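Local structure of phenazine-1-carboxylate N-methyltransferase (Pseudomonas aeruginosa, 2IP2) at residues Asp307-Gly312 and Ile329-Ala334; Tyr237-Ile242 and Leu252-Asn257; Val269-Thr274 and Val320-Glu325; Asp225-Val230 and Gly244-Ala249. The protein catalyses the S-adenosyl-L-methionine-dependent N-methylation of phenazine-1-carboxylate to 5-methylphenazine-1-carboxylate, a step in the biosynthesis of the virulence pigment pyocyanine. One frame throughout, in Å; residues are numbered along the deposited sequence. Where two conformers were deposited one is given.

Contact 1: Asp307-Gly312 and Ile329-Ala334; sequences DLLGRG and IVAARA
Helix 302-311, in its last turns, runs past strand 326-333 with Leu309 and Ala331 as the nearest backbone points, their CA atoms 7.7 Å apart. Leu309 carries the contact from the helix side, and one of its two methyls does the touching. Its CD1 lies 3.6 Å from CG2 of Ile329 and 4.2 Å from CB of Ala331, so a single methyl spans two residues of the strand that face the same way, while Val330 between them points to the other side of the sheet. The short CG2 branch of Ile329 is the one presented to the helix: a chi1 of -63° puts CG2 opposite the backbone N, and this branch faces Leu309. The leucine and isoleucine side chains slant across one another instead of lying alongside. Ala331 contributes its CB alone, at the point where the two backbones come nearest. No hydrogen bond joins the two segments, and all three touching residues are buried. Leu309 also packs on Val270, Val316 and Leu255, which places it between the sheet and helix 248-261. Just beyond it the helix stops, Gly312 being the first residue to leave helical backbone angles. Apolar packing of a helix on the antiparallel strand that lies between 267-272 and 314-322 is characteristic of the C-terminal part of the class I, Rossmann-like methyltransferase fold.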
loop_
_atom_site.group_PDB
_atom_site.type_symbol
_atom_site.label_atom_id
_atom_site.label_comp_id
_atom_site.label_asym_id
_atom_site.label_seq_id
_atom_site.Cartn_x
_atom_site.Cartn_y
_atom_site.Cartn_z
ATOM N N ASP A 307 -7.823 -8.252 -32.342
ATOM C CA ASP A 307 -7.408 -7.831 -33.697
ATOM C C ASP A 307 -6.177 -8.589 -34.216
ATOM O O ASP A 307 -6.055 -8.879 -35.405
ATOM C CB ASP A 307 -7.099 -6.337 -33.729
ATOM C CG ASP A 307 -8.328 -5.493 -33.656
ATOM O OD1 ASP A 307 -9.448 -6.053 -33.740
ATOM O OD2 ASP A 307 -8.158 -4.264 -33.465
ATOM N N LEU A 308 -5.259 -8.900 -33.308
ATOM C CA LEU A 308 -4.066 -9.650 -33.649
ATOM C C LEU A 308 -4.456 -11.070 -34.025
ATOM O O LEU A 308 -3.922 -11.637 -35.011
ATOM C CB LEU A 308 -3.054 -9.615 -32.495
ATOM C CG LEU A 308 -1.786 -10.469 -32.663
ATOM C CD1 LEU A 308 -0.947 -10.151 -33.912
ATOM C CD2 LEU A 308 -0.896 -10.400 -31.391
ATOM N N LEU A 309 -5.395 -11.634 -33.265
ATOM C CA LEU A 309 -5.944 -12.988 -33.541
ATOM C C LEU A 309 -6.552 -13.063 -34.938
ATOM O O LEU A 309 -6.213 -13.976 -35.701
ATOM C CB LEU A 309 -6.983 -13.403 -32.507
ATOM C CG LEU A 309 -6.333 -13.837 -31.159
ATOM C CD1 LEU A 309 -7.422 -14.132 -30.126
ATOM C CD2 LEU A 309 -5.443 -15.047 -31.348
ATOM N N GLY A 310 -7.423 -12.096 -35.255
ATOM C CA GLY A 310 -8.017 -11.958 -36.597
ATOM C C GLY A 310 -6.967 -11.866 -37.687
ATOM O O GLY A 310 -7.107 -12.525 -38.717
ATOM N N ARG A 311 -5.905 -11.085 -37.459
ATOM C CA ARG A 311 -4.830 -10.900 -38.440
ATOM C C ARG A 311 -4.162 -12.261 -38.662
ATOM O O ARG A 311 -3.685 -12.576 -39.766
ATOM C CB ARG A 311 -3.823 -9.907 -37.896
ATOM C CG ARG A 311 -3.420 -8.757 -38.808
ATOM C CD ARG A 311 -3.558 -7.407 -38.126
ATOM N NE ARG A 311 -2.649 -7.189 -36.991
ATOM C CZ ARG A 311 -3.002 -6.563 -35.862
ATOM N NH1 ARG A 311 -4.249 -6.118 -35.688
ATOM N NH2 ARG A 311 -2.104 -6.378 -34.910
ATOM N N GLY A 312 -4.171 -13.099 -37.624
ATOM C CA GLY A 312 -3.572 -14.417 -37.743
ATOM C C GLY A 312 -4.539 -15.477 -38.249
ATOM O O GLY A 312 -4.249 -16.672 -38.171
ATOM N N ILE A 329 -9.032 -16.059 -23.763
ATOM C CA ILE A 329 -9.639 -15.750 -25.086
ATOM C C ILE A 329 -9.583 -17.044 -25.929
ATOM O O ILE A 329 -8.488 -17.505 -26.275
ATOM C CB ILE A 329 -8.905 -14.591 -25.762
ATOM C CG1 ILE A 329 -9.034 -13.289 -24.914
ATOM C CG2 ILE A 329 -9.438 -14.335 -27.183
ATOM C CD1 ILE A 329 -7.965 -12.214 -25.264
ATOM N N VAL A 330 -10.766 -17.605 -26.252
ATOM C CA VAL A 330 -10.841 -18.805 -27.093
ATOM C C VAL A 330 -11.148 -18.395 -28.555
ATOM O O VAL A 330 -12.084 -17.611 -28.811
ATOM C CB VAL A 330 -11.845 -19.843 -26.549
ATOM C CG1 VAL A 330 -11.762 -21.145 -27.388
ATOM C CG2 VAL A 330 -11.540 -20.167 -25.077
ATOM N N ALA A 331 -10.344 -18.876 -29.502
ATOM C CA ALA A 331 -10.593 -18.533 -30.901
ATOM C C ALA A 331 -10.555 -19.822 -31.738
ATOM O O ALA A 331 -9.841 -20.775 -31.396
ATOM C CB ALA A 331 -9.584 -17.512 -31.403
ATOM N N ALA A 332 -11.376 -19.862 -32.788
ATOM C CA ALA A 332 -11.310 -20.960 -33.792
ATOM C C ALA A 332 -10.818 -20.430 -35.125
ATOM O O ALA A 332 -10.709 -19.213 -35.350
ATOM C CB ALA A 332 -12.653 -21.651 -33.948
ATOM N N ARG A 333 -10.478 -21.362 -36.006
ATOM C CA ARG A 333 -10.191 -21.044 -37.405
ATOM C C ARG A 333 -11.300 -20.174 -37.998
ATOM O O ARG A 333 -12.485 -20.554 -37.968
ATOM C CB ARG A 333 -10.106 -22.342 -38.209
ATOM C CG ARG A 333 -9.205 -22.273 -39.438
ATOM C CD ARG A 333 -9.232 -23.584 -40.235
ATOM N NE ARG A 333 -8.870 -24.761 -39.429
ATOM C CZ ARG A 333 -7.644 -25.295 -39.365
ATOM N NH1 ARG A 333 -6.633 -24.772 -40.056
ATOM N NH2 ARG A 333 -7.426 -26.367 -38.608
ATOM N N ALA A 334 -10.933 -18.990 -38.472
ATOM C CA ALA A 334 -11.885 -18.157 -39.218
ATOM C C ALA A 334 -12.273 -18.867 -40.525
ATOM O O ALA A 334 -13.467 -19.116 -40.774
ATOM C CB ALA A 334 -11.313 -16.757 -39.506
ATOM O OXT ALA A 334 -11.394 -19.221 -41.335
#

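Contact 2: Tyr237-Ile242 and Leu252-Asn257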
loop_
_atom_site.group_PDB
_atom_site.type_symbol
_atom_site.label_atom_id
_atom_site.label_comp_id
_atom_site.label_asym_id
_atom_site.label_seq_id
_atom_site.Cartn_x
_atom_site.Cartn_y
_atom_site.Cartn_z
ATOM N N TYR A 237 -4.706 -25.465 -28.343
ATOM C CA TYR A 237 -3.358 -24.828 -28.314
ATOM C C TYR A 237 -3.415 -23.691 -27.296
ATOM O O TYR A 237 -4.079 -22.688 -27.521
ATOM C CB TYR A 237 -2.969 -24.270 -29.687
ATOM C CG TYR A 237 -2.550 -25.434 -30.581
ATOM C CD1 TYR A 237 -3.507 -26.340 -31.072
ATOM C CD2 TYR A 237 -1.198 -25.634 -30.894
ATOM C CE1 TYR A 237 -3.085 -27.438 -31.859
ATOM C CE2 TYR A 237 -0.789 -26.712 -31.683
ATOM C CZ TYR A 237 -1.743 -27.606 -32.153
ATOM O OH TYR A 237 -1.323 -28.705 -32.908
ATOM N N LEU A 238 -2.688 -23.879 -26.201
ATOM C CA LEU A 238 -2.692 -22.934 -25.058
ATOM C C LEU A 238 -1.505 -22.029 -25.242
ATOM O O LEU A 238 -0.366 -22.514 -25.368
ATOM C CB LEU A 238 -2.507 -23.760 -23.798
ATOM C CG LEU A 238 -3.574 -24.816 -23.553
ATOM C CD1 LEU A 238 -2.982 -25.891 -22.630
ATOM C CD2 LEU A 238 -4.909 -24.220 -23.123
ATOM N N LEU A 239 -1.765 -20.713 -25.259
ATOM C CA LEU A 239 -0.783 -19.655 -25.406
ATOM C C LEU A 239 -0.856 -18.814 -24.119
ATOM O O LEU A 239 -1.612 -17.859 -24.061
ATOM C CB LEU A 239 -1.133 -18.761 -26.645
ATOM C CG LEU A 239 -0.554 -19.208 -28.001
ATOM C CD1 LEU A 239 -0.809 -20.698 -28.277
ATOM C CD2 LEU A 239 -1.072 -18.323 -29.178
ATOM N N SER A 240 -0.129 -19.240 -23.078
ATOM C CA SER A 240 -0.282 -18.645 -21.745
ATOM C C SER A 240 0.887 -17.732 -21.526
ATOM O O SER A 240 2.054 -18.174 -21.553
ATOM C CB SER A 240 -0.327 -19.737 -20.666
ATOM O OG SER A 240 -0.285 -19.216 -19.332
ATOM N N ARG A 241 0.586 -16.455 -21.331
ATOM C CA ARG A 241 1.621 -15.464 -21.076
ATOM C C ARG A 241 2.751 -15.562 -22.101
ATOM O O ARG A 241 3.913 -15.516 -21.733
ATOM C CB ARG A 241 2.187 -15.649 -19.658
ATOM C CG ARG A 241 1.171 -15.438 -18.586
ATOM C CD ARG A 241 1.838 -15.094 -17.241
ATOM N NE ARG A 241 1.843 -16.218 -16.290
ATOM C CZ ARG A 241 0.777 -16.613 -15.587
ATOM N NH1 ARG A 241 -0.393 -15.991 -15.742
ATOM N NH2 ARG A 241 0.869 -17.636 -14.726
ATOM N N ILE A 242 2.396 -15.739 -23.372
ATOM C CA ILE A 242 3.389 -15.897 -24.415
ATOM C C ILE A 242 3.286 -14.768 -25.457
ATOM O O ILE A 242 4.282 -14.246 -25.888
ATOM C CB ILE A 242 3.396 -17.348 -25.009
ATOM C CG1 ILE A 242 4.798 -17.726 -25.519
ATOM C CG2 ILE A 242 2.324 -17.523 -26.072
ATOM C CD1 ILE A 242 5.860 -18.078 -24.418
ATOM N N LEU A 252 2.510 -13.283 -35.495
ATOM C CA LEU A 252 1.815 -13.815 -36.652
ATOM C C LEU A 252 2.473 -15.136 -37.075
ATOM O O LEU A 252 1.767 -16.042 -37.517
ATOM C CB LEU A 252 1.740 -12.778 -37.812
ATOM C CG LEU A 252 0.769 -11.580 -37.762
ATOM C CD1 LEU A 252 0.929 -10.800 -39.065
ATOM C CD2 LEU A 252 -0.705 -11.952 -37.561
ATOM N N ARG A 253 3.784 -15.276 -36.892
ATOM C CA ARG A 253 4.410 -16.583 -37.162
ATOM C C ARG A 253 3.836 -17.661 -36.226
ATOM O O ARG A 253 3.465 -18.732 -36.678
ATOM C CB ARG A 253 5.932 -16.595 -37.043
ATOM C CG ARG A 253 6.736 -15.710 -38.040
ATOM C CD ARG A 253 8.228 -16.140 -38.103
ATOM N NE ARG A 253 8.365 -17.528 -38.559
ATOM C CZ ARG A 253 8.387 -17.911 -39.842
ATOM N NH1 ARG A 253 8.323 -17.004 -40.819
ATOM N NH2 ARG A 253 8.499 -19.201 -40.143
ATOM N N LEU A 254 3.710 -17.344 -34.938
ATOM C CA LEU A 254 3.215 -18.324 -33.967
ATOM C C LEU A 254 1.762 -18.725 -34.299
ATOM O O LEU A 254 1.398 -19.914 -34.376
ATOM C CB LEU A 254 3.302 -17.721 -32.536
ATOM C CG LEU A 254 2.694 -18.612 -31.475
ATOM C CD1 LEU A 254 3.565 -19.857 -31.307
ATOM C CD2 LEU A 254 2.631 -17.796 -30.166
ATOM N N LEU A 255 0.933 -17.730 -34.508
ATOM C CA LEU A 255 -0.466 -17.960 -34.772
ATOM C C LEU A 255 -0.688 -18.790 -36.041
ATOM O O LEU A 255 -1.585 -19.641 -36.074
ATOM C CB LEU A 255 -1.236 -16.647 -34.825
ATOM C CG LEU A 255 -1.368 -15.929 -33.468
ATOM C CD1 LEU A 255 -1.939 -14.533 -33.681
ATOM C CD2 LEU A 255 -2.225 -16.745 -32.524
ATOM N N GLY A 256 0.133 -18.531 -37.060
ATOM C CA GLY A 256 0.102 -19.311 -38.324
ATOM C C GLY A 256 0.556 -20.743 -38.122
ATOM O O GLY A 256 -0.053 -21.705 -38.659
ATOM N N ASN A 257 1.627 -20.893 -37.336
ATOM C CA ASN A 257 2.083 -22.224 -36.869
ATOM C C ASN A 257 0.968 -23.022 -36.200
ATOM O O ASN A 257 0.711 -24.186 -36.558
ATOM C CB ASN A 257 3.328 -22.108 -35.980
ATOM C CG ASN A 257 4.580 -21.743 -36.769
ATOM O OD1 ASN A 257 4.602 -21.831 -38.017
ATOM N ND2 ASN A 257 5.602 -21.281 -36.062
#
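CD2 of Leu239 is the meeting point of strand 236-240 and helix 248-261: it lies 3.9 Å from CD2 of Leu254 and equally 3.9 Å from CD2 of Leu255. Leu239 and Leu254 reach toward each other tip to tip, the helix residue extended with CG anti to the backbone N (chi1 175°). Leu255 comes in at a slant; its CA-CB bond points away from the strand, yet the CD2 branch turns back to Leu239. Past the strand's end Ile242 adds CG2, 4.1 Å from CD2 of Leu254, though a second conformer of Ile242 makes this contact less certain. Strand 236-240, this helix and strand 267-272 form a beta-alpha-beta unit of the Rossmann-like methyltransferase domain, and the leucines seal the helix onto the sheet. Around them, Val174 touches both Leu239 and Leu254, and Val268 packs against Leu239 from the next strand. Farther out, Asn257 ND2 is bonded to Met226 O and Arg253 NE to Leu227 O, tying the helix to the 225-230 loop. Between Leu239 and Ile242 the chain passes through Arg241, a predicted S-adenosyl-L-methionine-binding residue whose side chain takes no part in the contact.

Contact 3: Val269-Thr274 and Val320-Glu325; sequences VVIERT and VDLPME
Arg273 NE donates to the backbone oxygen of Met324 at 3.1 Å, with an N-H...O angle of 156°. The acceptor sits at the edge of the guanidinium, 6° out of its plane, and NH2 adds a weak bond of 3.4 Å to the same oxygen. With its chain extended from CG to NE, Arg273 passes close to the next carbonyl as well: its CG is 3.2 Å from Glu325 O. Water 1 accepts from Thr274 N at 3.1 Å, but its 2.5 Å approach to Glu325 O is too short to trust, leaving the bridge between the segments tentative. The Glu325 carboxylate turns elsewhere, to the hydroxyl of Ser281, while a cation-pi contact with Trp287 gives the guanidinium a second partner. Deeper in the sheet the strands 267-272 and 314-322 are separated by strand 326-333, and Ile271 and Leu322 meet obliquely, CG2 of the first 4.1 Å from CD1 of the second. Met324 also packs on Ile13 of the second subunit, so the turn reaches the dimer interface. A cationic side chain thus grips a main-chain carbonyl, that of Met324, rather than a carboxylate, a link that depends on the path of the turn.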
loop_
_atom_site.group_PDB
_atom_site.type_symbol
_atom_site.label_atom_id
_atom_site.label_comp_id
_atom_site.label_asym_id
_atom_site.label_seq_id
_atom_site.Cartn_x
_atom_site.Cartn_y
_atom_site.Cartn_z
ATOM N N VAL A 269 -6.148 -20.895 -27.517
ATOM C CA VAL A 269 -6.639 -20.341 -26.258
ATOM C C VAL A 269 -5.510 -19.456 -25.696
ATOM O O VAL A 269 -4.421 -19.954 -25.373
ATOM C CB VAL A 269 -7.011 -21.469 -25.238
ATOM C CG1 VAL A 269 -7.284 -20.859 -23.795
ATOM C CG2 VAL A 269 -8.222 -22.303 -25.749
ATOM N N VAL A 270 -5.758 -18.145 -25.662
ATOM C CA VAL A 270 -4.782 -17.185 -25.195
ATOM C C VAL A 270 -5.128 -16.858 -23.735
ATOM O O VAL A 270 -6.291 -16.507 -23.400
ATOM C CB VAL A 270 -4.867 -15.908 -26.018
ATOM C CG1 VAL A 270 -3.923 -14.859 -25.455
ATOM C CG2 VAL A 270 -4.579 -16.187 -27.535
ATOM N N ILE A 271 -4.158 -17.045 -22.846
ATOM C CA ILE A 271 -4.403 -16.782 -21.420
ATOM C C ILE A 271 -3.447 -15.676 -21.094
ATOM O O ILE A 271 -2.238 -15.903 -21.165
ATOM C CB ILE A 271 -4.098 -18.034 -20.572
ATOM C CG1 ILE A 271 -4.974 -19.200 -21.021
ATOM C CG2 ILE A 271 -4.293 -17.743 -19.087
ATOM C CD1 ILE A 271 -4.305 -20.548 -20.799
ATOM N N GLU A 272 -3.964 -14.465 -20.785
ATOM C CA GLU A 272 -3.085 -13.316 -20.602
ATOM C C GLU A 272 -3.808 -12.205 -19.874
ATOM O O GLU A 272 -5.033 -12.111 -19.957
ATOM C CB GLU A 272 -2.514 -12.799 -21.933
ATOM C CG GLU A 272 -1.022 -12.331 -21.749
ATOM C CD GLU A 272 -0.099 -12.638 -22.912
ATOM O OE1 GLU A 272 -0.514 -12.500 -24.080
ATOM O OE2 GLU A 272 1.085 -12.990 -22.660
ATOM N N ARG A 273 -3.099 -11.388 -19.112
ATOM C CA ARG A 273 -3.822 -10.197 -18.600
ATOM C C ARG A 273 -3.961 -9.187 -19.732
ATOM O O ARG A 273 -2.991 -8.845 -20.353
ATOM C CB ARG A 273 -3.080 -9.483 -17.492
ATOM C CG ARG A 273 -2.870 -10.268 -16.264
ATOM C CD ARG A 273 -2.608 -9.222 -15.088
ATOM N NE ARG A 273 -2.636 -10.028 -13.891
ATOM C CZ ARG A 273 -1.545 -10.446 -13.303
ATOM N NH1 ARG A 273 -0.366 -10.012 -13.756
ATOM N NH2 ARG A 273 -1.643 -11.212 -12.239
ATOM N N THR A 274 -5.161 -8.713 -20.003
ATOM C CA THR A 274 -5.276 -7.633 -20.990
ATOM C C THR A 274 -5.987 -6.445 -20.326
ATOM O O THR A 274 -6.740 -6.648 -19.391
ATOM C CB THR A 274 -6.094 -8.052 -22.240
ATOM O OG1 THR A 274 -7.444 -8.337 -21.839
ATOM C CG2 THR A 274 -5.508 -9.273 -22.906
ATOM N N VAL A 320 -13.383 -14.924 -21.445
ATOM C CA VAL A 320 -13.769 -15.196 -20.049
ATOM C C VAL A 320 -12.815 -14.468 -19.093
ATOM O O VAL A 320 -11.593 -14.514 -19.295
ATOM C CB VAL A 320 -13.748 -16.741 -19.762
ATOM C CG1 VAL A 320 -14.058 -17.081 -18.262
ATOM C CG2 VAL A 320 -14.684 -17.491 -20.673
ATOM N N ASP A 321 -13.355 -13.804 -18.066
ATOM C CA ASP A 321 -12.544 -13.217 -17.007
ATOM C C ASP A 321 -12.179 -14.257 -15.989
ATOM O O ASP A 321 -13.066 -14.828 -15.319
ATOM C CB ASP A 321 -13.293 -12.074 -16.316
ATOM C CG ASP A 321 -13.473 -10.860 -17.222
ATOM O OD1 ASP A 321 -12.827 -10.825 -18.278
ATOM O OD2 ASP A 321 -14.236 -9.940 -16.867
ATOM N N LEU A 322 -10.879 -14.506 -15.864
ATOM C CA LEU A 322 -10.351 -15.473 -14.878
ATOM C C LEU A 322 -9.848 -14.760 -13.607
ATOM O O LEU A 322 -9.743 -13.533 -13.581
ATOM C CB LEU A 322 -9.223 -16.336 -15.503
ATOM C CG LEU A 322 -9.376 -17.125 -16.812
ATOM C CD1 LEU A 322 -7.961 -17.627 -17.230
ATOM C CD2 LEU A 322 -10.334 -18.318 -16.647
ATOM N N PRO A 323 -9.536 -15.524 -12.534
ATOM C CA PRO A 323 -8.968 -14.864 -11.347
ATOM C C PRO A 323 -7.697 -14.063 -11.603
ATOM O O PRO A 323 -6.958 -14.328 -12.570
ATOM C CB PRO A 323 -8.668 -16.042 -10.379
ATOM C CG PRO A 323 -9.566 -17.139 -10.809
ATOM C CD PRO A 323 -9.734 -16.975 -12.328
ATOM N N MET A 324 -7.461 -13.093 -10.704
ATOM C CA MET A 324 -6.276 -12.256 -10.673
ATOM C C MET A 324 -6.063 -11.529 -11.979
ATOM O O MET A 324 -4.967 -11.575 -12.561
ATOM C CB MET A 324 -5.056 -13.082 -10.300
ATOM C CG MET A 324 -5.418 -14.136 -9.266
ATOM S SD MET A 324 -4.072 -14.430 -8.141
ATOM C CE MET A 324 -3.123 -12.886 -8.349
ATOM N N GLU A 325 -7.140 -10.882 -12.443
ATOM C CA GLU A 325 -7.102 -10.008 -13.602
ATOM C C GLU A 325 -6.560 -10.688 -14.879
ATOM O O GLU A 325 -5.978 -10.021 -15.730
ATOM C CB GLU A 325 -6.353 -8.680 -13.292
ATOM C CG GLU A 325 -7.002 -7.774 -12.219
ATOM C CD GLU A 325 -8.396 -7.258 -12.596
ATOM O OE1 GLU A 325 -8.651 -7.053 -13.800
ATOM O OE2 GLU A 325 -9.223 -7.045 -11.687
HETATM O O HOH W 1 -7.226 -9.328 -17.842
#

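Contact 4: Asp225-Val230 and Gly244-Ala249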
loop_
_atom_site.group_PDB
_atom_site.type_symbol
_atom_site.label_atom_id
_atom_site.label_comp_id
_atom_site.label_asym_id
_atom_site.label_seq_id
_atom_site.Cartn_x
_atom_site.Cartn_y
_atom_site.Cartn_z
ATOM N N ASP A 225 11.569 -24.358 -31.399
ATOM C CA ASP A 225 11.250 -22.938 -31.409
ATOM C C ASP A 225 9.857 -22.817 -31.979
ATOM O O ASP A 225 9.601 -23.206 -33.119
ATOM C CB ASP A 225 12.306 -22.145 -32.215
ATOM C CG ASP A 225 11.851 -20.713 -32.590
ATOM O OD1 ASP A 225 10.822 -20.193 -32.084
ATOM O OD2 ASP A 225 12.558 -20.106 -33.440
ATOM N N MET A 226 8.957 -22.281 -31.155
ATOM C CA MET A 226 7.549 -22.176 -31.509
ATOM C C MET A 226 7.320 -21.276 -32.720
ATOM O O MET A 226 6.263 -21.326 -33.346
ATOM C CB MET A 226 6.780 -21.600 -30.324
ATOM C CG MET A 226 7.295 -20.273 -29.842
ATOM S SD MET A 226 6.343 -19.636 -28.414
ATOM C CE MET A 226 7.283 -18.123 -28.110
ATOM N N LEU A 227 8.291 -20.421 -33.017
ATOM C CA LEU A 227 8.181 -19.483 -34.118
ATOM C C LEU A 227 8.465 -20.175 -35.449
ATOM O O LEU A 227 8.013 -19.698 -36.505
ATOM C CB LEU A 227 9.113 -18.292 -33.891
ATOM C CG LEU A 227 8.542 -17.021 -33.239
ATOM C CD1 LEU A 227 7.328 -17.208 -32.333
ATOM C CD2 LEU A 227 9.663 -16.185 -32.572
ATOM N N GLN A 228 9.181 -21.309 -35.396
ATOM C CA GLN A 228 9.332 -22.147 -36.594
ATOM C C GLN A 228 8.343 -23.298 -36.711
ATOM O O GLN A 228 7.811 -23.587 -37.781
ATOM C CB GLN A 228 10.754 -22.272 -37.180
ATOM C CG GLN A 228 11.544 -20.900 -37.362
ATOM C CD GLN A 228 10.899 -19.909 -38.302
ATOM O OE1 GLN A 228 10.581 -20.242 -39.460
ATOM N NE2 GLN A 228 10.726 -18.663 -37.830
ATOM N N GLU A 229 8.030 -23.917 -35.574
ATOM C CA GLU A 229 7.230 -25.136 -35.564
ATOM C C GLU A 229 6.500 -25.357 -34.244
ATOM O O GLU A 229 7.060 -25.084 -33.186
ATOM C CB GLU A 229 8.130 -26.334 -35.887
ATOM C CG GLU A 229 7.449 -27.469 -36.616
ATOM C CD GLU A 229 8.434 -28.586 -37.009
ATOM O OE1 GLU A 229 9.309 -28.949 -36.182
ATOM O OE2 GLU A 229 8.312 -29.113 -38.139
ATOM N N VAL A 230 5.273 -25.883 -34.307
ATOM C CA VAL A 230 4.606 -26.415 -33.095
ATOM C C VAL A 230 4.075 -27.832 -33.321
ATOM O O VAL A 230 3.784 -28.172 -34.450
ATOM C CB VAL A 230 3.428 -25.530 -32.585
ATOM C CG1 VAL A 230 3.906 -24.094 -32.247
ATOM C CG2 VAL A 230 2.240 -25.551 -33.560
ATOM N N GLY A 244 2.166 -11.679 -25.088
ATOM C CA GLY A 244 2.548 -10.385 -24.479
ATOM C C GLY A 244 3.978 -9.971 -24.772
ATOM O O GLY A 244 4.308 -8.780 -24.866
ATOM N N ASP A 245 4.842 -10.960 -24.942
ATOM C CA ASP A 245 6.239 -10.665 -25.089
ATOM C C ASP A 245 6.681 -10.572 -26.553
ATOM O O ASP A 245 7.850 -10.248 -26.818
ATOM C CB ASP A 245 7.076 -11.722 -24.359
ATOM C CG ASP A 245 8.506 -11.263 -24.088
ATOM O OD1 ASP A 245 8.806 -10.054 -24.251
ATOM O OD2 ASP A 245 9.334 -12.119 -23.707
ATOM N N LEU A 246 5.745 -10.823 -27.480
ATOM C CA LEU A 246 6.034 -11.006 -28.904
ATOM C C LEU A 246 5.619 -9.783 -29.715
ATOM O O LEU A 246 4.567 -9.217 -29.459
ATOM C CB LEU A 246 5.304 -12.250 -29.453
ATOM C CG LEU A 246 5.713 -13.673 -29.008
ATOM C CD1 LEU A 246 4.862 -14.692 -29.796
ATOM C CD2 LEU A 246 7.175 -13.939 -29.222
ATOM N N ASP A 247 6.452 -9.379 -30.679
ATOM C CA ASP A 247 6.049 -8.315 -31.631
ATOM C C ASP A 247 5.040 -8.836 -32.671
ATOM O O ASP A 247 4.687 -10.032 -32.659
ATOM C CB ASP A 247 7.281 -7.660 -32.281
ATOM C CG ASP A 247 8.064 -8.592 -33.235
ATOM O OD1 ASP A 247 7.583 -9.688 -33.643
ATOM O OD2 ASP A 247 9.194 -8.187 -33.596
ATOM N N GLU A 248 4.573 -7.949 -33.556
ATOM C CA GLU A 248 3.640 -8.295 -34.625
ATOM C C GLU A 248 4.091 -9.476 -35.466
ATOM O O GLU A 248 3.356 -10.461 -35.624
ATOM C CB GLU A 248 3.443 -7.101 -35.571
ATOM C CG GLU A 248 2.152 -6.375 -35.385
ATOM C CD GLU A 248 0.937 -7.216 -35.743
ATOM O OE1 GLU A 248 0.774 -7.660 -36.905
ATOM O OE2 GLU A 248 0.110 -7.387 -34.838
ATOM N N ALA A 249 5.282 -9.336 -36.045
ATOM C CA ALA A 249 5.872 -10.373 -36.886
ATOM C C ALA A 249 5.881 -11.746 -36.194
ATOM O O ALA A 249 5.400 -12.736 -36.773
ATOM C CB ALA A 249 7.309 -9.985 -37.319
#
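Leu246 alone answers for the 244-249 side of this contact, lying across the ends of two neighbouring residues of the 225-230 loop and dividing its methyls between them. CD2 lies 4.3 Å from CE of Met226, and CD1 lies 4.3 Å from CD1 of Leu227. The thioether chain of Met226 is stretched out beyond CB, with chi2 -180° and chi3 178°, and this carries its terminal methyl out to the leucine. Leu227 approaches from the adjacent position with one branch only. At these separations the packing is light, and no hydrogen bond crosses between the segments.

The loop is shaped by an Asx turn: Asp225 OD1 accepts from Leu227 N at 2.7 Å, the donor lying above the carboxylate plane rather than within it. Asp225 O takes two further backbone bonds, from Gln228 N and Glu229 N, so one aspartate organises the bend that follows strand 219-223 of the Rossmann-like domain. On the other segment Asp247 is the N-cap of helix 248-261, its OD1 accepting from Ala250 N, and Leu246 stands just before that start. Leu254 of the same helix touches both Met226 and Leu246, backing the cluster from the protein side. Inward, Met226 packs on Leu197, and its side chain lies about 7 Å from that of Asp198, a predicted S-adenosyl-L-methionine-binding residue.

Overall arrangement
From the N terminus, the 225-230 loop comes first, followed by strand 236-240, and contact 4 closes when the chain reaches 244-249. Contact 2 opens within that span and closes at 252-257, so the two cross; both use helix 248-261. Contact 3 opens next at 269-274, on the strand beside 236-240, and spans 45 intervening residues before closing at 320-325. Contact 1 opens inside this long loop at 307-312 and closes beyond it at 329-334, crossing contact 3. Together they tie helices 248-261 and 302-311, which touch each other, to the C-terminal half of the central sheet.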